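Local coordinates for nonsense-mediated mRNA decay protein 2 (Saccharomyces cerevisiae, PDB 4LUN), which takes part in nonsense-mediated decay of mRNAs containing premature stop codons, this chain being its N-terminal MIF4G domain, built of HEAT-like helical repeats, at residues A204-D217 against L231-I243. Numbering follows the deposited sequence. Where two conformers were deposited one is given.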
# COMPACT_ATOMS: atom_id res chain seq x y z
N ALA A 204 8.22 -1.91 -2.64
CA ALA A 204 8.12 -2.75 -3.83
C ALA A 204 8.22 -4.22 -3.44
O ALA A 204 7.43 -5.04 -3.92
CB ALA A 204 9.21 -2.41 -4.80
N THR A 205 9.18 -4.56 -2.59
CA THR A 205 9.36 -5.96 -2.20
C THR A 205 8.22 -6.46 -1.33
O THR A 205 7.77 -7.60 -1.47
CB THR A 205 10.72 -6.22 -1.51
OG1 THR A 205 10.85 -5.39 -0.35
CG2 THR A 205 11.83 -5.87 -2.45
N ALA A 206 7.73 -5.61 -0.43
CA ALA A 206 6.60 -6.00 0.40
C ALA A 206 5.37 -6.24 -0.45
O ALA A 206 4.57 -7.12 -0.15
CB ALA A 206 6.31 -4.93 1.45
N PHE A 207 5.21 -5.44 -1.50
CA PHE A 207 4.00 -5.54 -2.32
C PHE A 207 3.99 -6.81 -3.16
O PHE A 207 2.98 -7.51 -3.23
CB PHE A 207 3.83 -4.31 -3.21
CG PHE A 207 2.49 -4.23 -3.89
CD1 PHE A 207 1.36 -3.84 -3.19
CD2 PHE A 207 2.37 -4.54 -5.23
CE1 PHE A 207 0.12 -3.77 -3.82
CE2 PHE A 207 1.14 -4.48 -5.87
CZ PHE A 207 0.01 -4.09 -5.16
N ILE A 208 5.12 -7.14 -3.77
CA ILE A 208 5.16 -8.34 -4.61
C ILE A 208 5.01 -9.61 -3.78
O ILE A 208 4.44 -10.59 -4.24
CB ILE A 208 6.43 -8.43 -5.48
CG1 ILE A 208 7.70 -8.63 -4.62
CG2 ILE A 208 6.55 -7.22 -6.40
CD1 ILE A 208 8.97 -8.65 -5.45
N LYS A 209 5.52 -9.60 -2.55
CA LYS A 209 5.44 -10.79 -1.70
C LYS A 209 4.01 -11.09 -1.30
O LYS A 209 3.60 -12.25 -1.24
CB LYS A 209 6.29 -10.62 -0.43
CG LYS A 209 7.78 -10.75 -0.63
CD LYS A 209 8.51 -10.29 0.64
CE LYS A 209 10.02 -10.31 0.46
NZ LYS A 209 10.71 -9.57 1.56
N LYS A 210 3.24 -10.05 -1.01
CA LYS A 210 1.88 -10.21 -0.54
C LYS A 210 0.86 -10.36 -1.67
O LYS A 210 -0.19 -10.97 -1.48
CB LYS A 210 1.49 -9.04 0.38
CG LYS A 210 0.22 -9.27 1.18
CD LYS A 210 0.27 -8.57 2.53
CE LYS A 210 1.22 -9.27 3.50
NZ LYS A 210 0.73 -10.63 3.87
N PHE A 211 1.17 -9.80 -2.84
CA PHE A 211 0.21 -9.81 -3.94
C PHE A 211 0.78 -10.40 -5.22
O PHE A 211 0.57 -9.89 -6.31
CB PHE A 211 -0.34 -8.39 -4.17
CG PHE A 211 -1.01 -7.82 -2.95
CD1 PHE A 211 -2.27 -8.26 -2.57
CD2 PHE A 211 -0.38 -6.87 -2.16
CE1 PHE A 211 -2.90 -7.74 -1.45
CE2 PHE A 211 -0.99 -6.35 -1.04
CZ PHE A 211 -2.25 -6.78 -0.67
N ALA A 212 1.51 -11.51 -5.06
CA ALA A 212 2.22 -12.18 -6.16
C ALA A 212 1.40 -12.48 -7.42
O ALA A 212 1.94 -12.34 -8.53
CB ALA A 212 2.92 -13.44 -5.66
N PRO A 213 0.13 -12.91 -7.28
CA PRO A 213 -0.58 -13.19 -8.53
C PRO A 213 -0.70 -11.99 -9.47
O PRO A 213 -0.90 -12.20 -10.65
CB PRO A 213 -1.98 -13.62 -8.05
CG PRO A 213 -1.75 -14.13 -6.67
CD PRO A 213 -0.66 -13.30 -6.09
N LEU A 214 -0.55 -10.77 -8.96
CA LEU A 214 -0.58 -9.61 -9.84
C LEU A 214 0.68 -9.52 -10.69
O LEU A 214 0.72 -8.77 -11.65
CB LEU A 214 -0.78 -8.31 -9.04
CG LEU A 214 -2.06 -8.20 -8.21
CD1 LEU A 214 -2.13 -6.88 -7.47
CD2 LEU A 214 -3.29 -8.35 -9.12
N PHE A 215 1.71 -10.29 -10.34
CA PHE A 215 3.02 -10.15 -10.99
C PHE A 215 3.46 -11.38 -11.76
O PHE A 215 4.52 -11.38 -12.40
CB PHE A 215 4.07 -9.76 -9.96
CG PHE A 215 3.84 -8.40 -9.39
CD1 PHE A 215 4.29 -7.28 -10.07
CD2 PHE A 215 3.10 -8.23 -8.23
CE1 PHE A 215 4.05 -6.01 -9.56
CE2 PHE A 215 2.84 -6.97 -7.73
CZ PHE A 215 3.33 -5.85 -8.40
N ARG A 216 2.64 -12.41 -11.72
CA ARG A 216 2.92 -13.65 -12.44
C ARG A 216 1.89 -13.89 -13.54
O ARG A 216 0.73 -14.16 -13.26
CB ARG A 216 2.98 -14.82 -11.46
CG ARG A 216 3.90 -14.56 -10.26
CD ARG A 216 4.46 -15.85 -9.68
NE ARG A 216 5.45 -15.62 -8.63
CZ ARG A 216 6.71 -15.27 -8.85
NH1 ARG A 216 7.16 -15.09 -10.09
NH2 ARG A 216 7.54 -15.09 -7.83
N ASP A 217 2.32 -13.78 -14.79
CA ASP A 217 1.39 -13.88 -15.92
C ASP A 217 0.59 -15.17 -15.96
O ASP A 217 -0.57 -15.17 -16.38
CB ASP A 217 2.08 -13.65 -17.26
CG ASP A 217 1.10 -13.70 -18.42
OD1 ASP A 217 0.28 -12.76 -18.54
OD2 ASP A 217 1.15 -14.66 -19.22
N LEU A 231 -4.27 -4.09 -15.78
CA LEU A 231 -3.55 -3.92 -14.50
C LEU A 231 -2.26 -4.72 -14.41
O LEU A 231 -1.20 -4.17 -14.10
CB LEU A 231 -4.43 -4.26 -13.29
CG LEU A 231 -3.71 -4.27 -11.93
CD1 LEU A 231 -3.35 -2.85 -11.49
CD2 LEU A 231 -4.56 -4.94 -10.86
N LYS A 232 -2.33 -6.02 -14.68
CA LYS A 232 -1.13 -6.85 -14.55
C LYS A 232 0.02 -6.39 -15.47
O LYS A 232 1.18 -6.33 -15.05
CB LYS A 232 -1.46 -8.35 -14.73
CG LYS A 232 -2.18 -8.92 -13.53
CD LYS A 232 -2.48 -10.42 -13.66
CE LYS A 232 -1.22 -11.26 -13.62
NZ LYS A 232 -1.55 -12.71 -13.32
N GLY A 233 -0.32 -6.02 -16.70
CA GLY A 233 0.65 -5.48 -17.64
C GLY A 233 1.26 -4.17 -17.18
O GLY A 233 2.46 -3.96 -17.33
N ALA A 234 0.43 -3.30 -16.62
CA ALA A 234 0.88 -1.99 -16.16
C ALA A 234 1.81 -2.16 -14.98
O ALA A 234 2.85 -1.52 -14.89
CB ALA A 234 -0.31 -1.13 -15.76
N LEU A 235 1.42 -3.04 -14.06
CA LEU A 235 2.25 -3.29 -12.89
C LEU A 235 3.58 -3.96 -13.23
O LEU A 235 4.62 -3.67 -12.63
CB LEU A 235 1.49 -4.15 -11.87
CG LEU A 235 0.34 -3.49 -11.14
CD1 LEU A 235 -0.30 -4.52 -10.21
CD2 LEU A 235 0.81 -2.26 -10.36
N GLN A 236 3.55 -4.87 -14.19
CA GLN A 236 4.77 -5.52 -14.63
C GLN A 236 5.72 -4.49 -15.24
O GLN A 236 6.92 -4.52 -14.99
CB GLN A 236 4.45 -6.66 -15.62
CG GLN A 236 4.45 -8.07 -15.00
CD GLN A 236 3.06 -8.63 -14.72
OE1 GLN A 236 2.40 -8.25 -13.74
NE2 GLN A 236 2.62 -9.57 -15.56
N SER A 237 5.18 -3.58 -16.04
CA SER A 237 6.00 -2.53 -16.65
C SER A 237 6.60 -1.62 -15.59
O SER A 237 7.80 -1.31 -15.61
CB SER A 237 5.16 -1.68 -17.61
OG SER A 237 5.90 -0.53 -18.03
N LEU A 238 5.76 -1.19 -14.65
CA LEU A 238 6.21 -0.32 -13.58
C LEU A 238 7.30 -0.96 -12.74
O LEU A 238 8.31 -0.32 -12.41
CB LEU A 238 5.03 0.04 -12.67
CG LEU A 238 5.29 0.95 -11.47
CD1 LEU A 238 5.83 2.29 -11.95
CD2 LEU A 238 4.00 1.14 -10.68
N PHE A 239 7.12 -2.23 -12.40
CA PHE A 239 8.08 -2.87 -11.51
C PHE A 239 9.38 -3.24 -12.22
O PHE A 239 10.44 -3.16 -11.62
CB PHE A 239 7.46 -4.08 -10.77
CG PHE A 239 6.71 -3.69 -9.53
CD1 PHE A 239 7.12 -4.15 -8.28
CD2 PHE A 239 5.64 -2.82 -9.60
CE1 PHE A 239 6.44 -3.77 -7.14
CE2 PHE A 239 4.95 -2.44 -8.45
CZ PHE A 239 5.35 -2.92 -7.21
N LYS A 240 9.30 -3.61 -13.49
CA LYS A 240 10.51 -3.88 -14.27
C LYS A 240 11.34 -2.61 -14.48
O LYS A 240 12.56 -2.65 -14.40
CB LYS A 240 10.17 -4.58 -15.59
CG LYS A 240 9.83 -6.06 -15.39
CD LYS A 240 9.53 -6.77 -16.71
CE LYS A 240 8.84 -8.11 -16.47
NZ LYS A 240 9.76 -9.13 -15.89
N ASN A 241 10.67 -1.48 -14.70
CA ASN A 241 11.39 -0.20 -14.69
C ASN A 241 12.01 0.11 -13.34
O ASN A 241 13.13 0.62 -13.27
CB ASN A 241 10.47 0.94 -15.10
CG ASN A 241 10.37 1.08 -16.60
OD1 ASN A 241 11.31 1.53 -17.26
ND2 ASN A 241 9.24 0.67 -17.16
N PHE A 242 11.29 -0.20 -12.28
CA PHE A 242 11.77 0.06 -10.93
C PHE A 242 12.96 -0.84 -10.64
O PHE A 242 13.91 -0.45 -9.97
CB PHE A 242 10.65 -0.17 -9.91
CG PHE A 242 11.00 0.26 -8.52
CD1 PHE A 242 10.92 1.60 -8.15
CD2 PHE A 242 11.40 -0.67 -7.59
CE1 PHE A 242 11.25 2.00 -6.86
CE2 PHE A 242 11.74 -0.29 -6.30
CZ PHE A 242 11.66 1.06 -5.93
N ILE A 243 12.90 -2.07 -11.14
CA ILE A 243 14.01 -2.99 -10.94
C ILE A 243 15.27 -2.53 -11.67
O ILE A 243 16.37 -2.60 -11.13
CB ILE A 243 13.61 -4.43 -11.34
CG1 ILE A 243 12.59 -4.98 -10.36
CG2 ILE A 243 14.85 -5.33 -11.37
CD1 ILE A 243 11.99 -6.30 -10.82
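F215 has CG anti to its carbonyl carbon and beside the backbone N (chi1 -66°); although CB points away from helix 231-271, the far end of the ring comes back to F239, while a bend at chi3 of K232 turns NZ toward the carbonyls of P213 and R216. Both groups join two neighbouring helices of the all-helical MIF4G domain, a HEAT-repeat fold: the end of helix 201-210 with the turn after it, and the start of helix 231-271. The short axes run roughly antiparallel, at 141°, and stay 12.2 Å apart at closest approach, a gap bridged largely by side chains. F215 meets F239 edge to face, centroids 4.6 Å apart and planes at 57°. Its CE1 stands 3.5 Å from F239 CG and lies over the centre of the ring. I208 CG2 lies over the centre of one face of F215, so F215 has a methyl over one face while its CE1 edge meets F239, and the same methyl also reaches F239 CE1. A204 presents its carbonyl O to the rim of F239, near the ring plane, and its CB packs on F242 CE2 at 3.6 Å. Toward the start of helix 231-271, L214 sets CB against CD1 of L235 and CD2 against CD2 of L231, extending the apolar layer; L187 of helix 182-190 touches both F207 and L235. Beyond this layer, R216 hydrogen-bonds through NH2 to the backbone O of F302 of helix 277-303 and makes a cation-pi contact with its ring. An alanine in place of K232 would probably leave the P213 and R216 carbonyls without their shared donor, so that the turn is less firmly tied to the helix. The two hydrogen bonds that K232 NZ donates differ in approach: NZ lies 2.8 Å from P213 O, almost in line with that carbonyl bond, but 2.7 Å from R216 O, above the carbonyl plane.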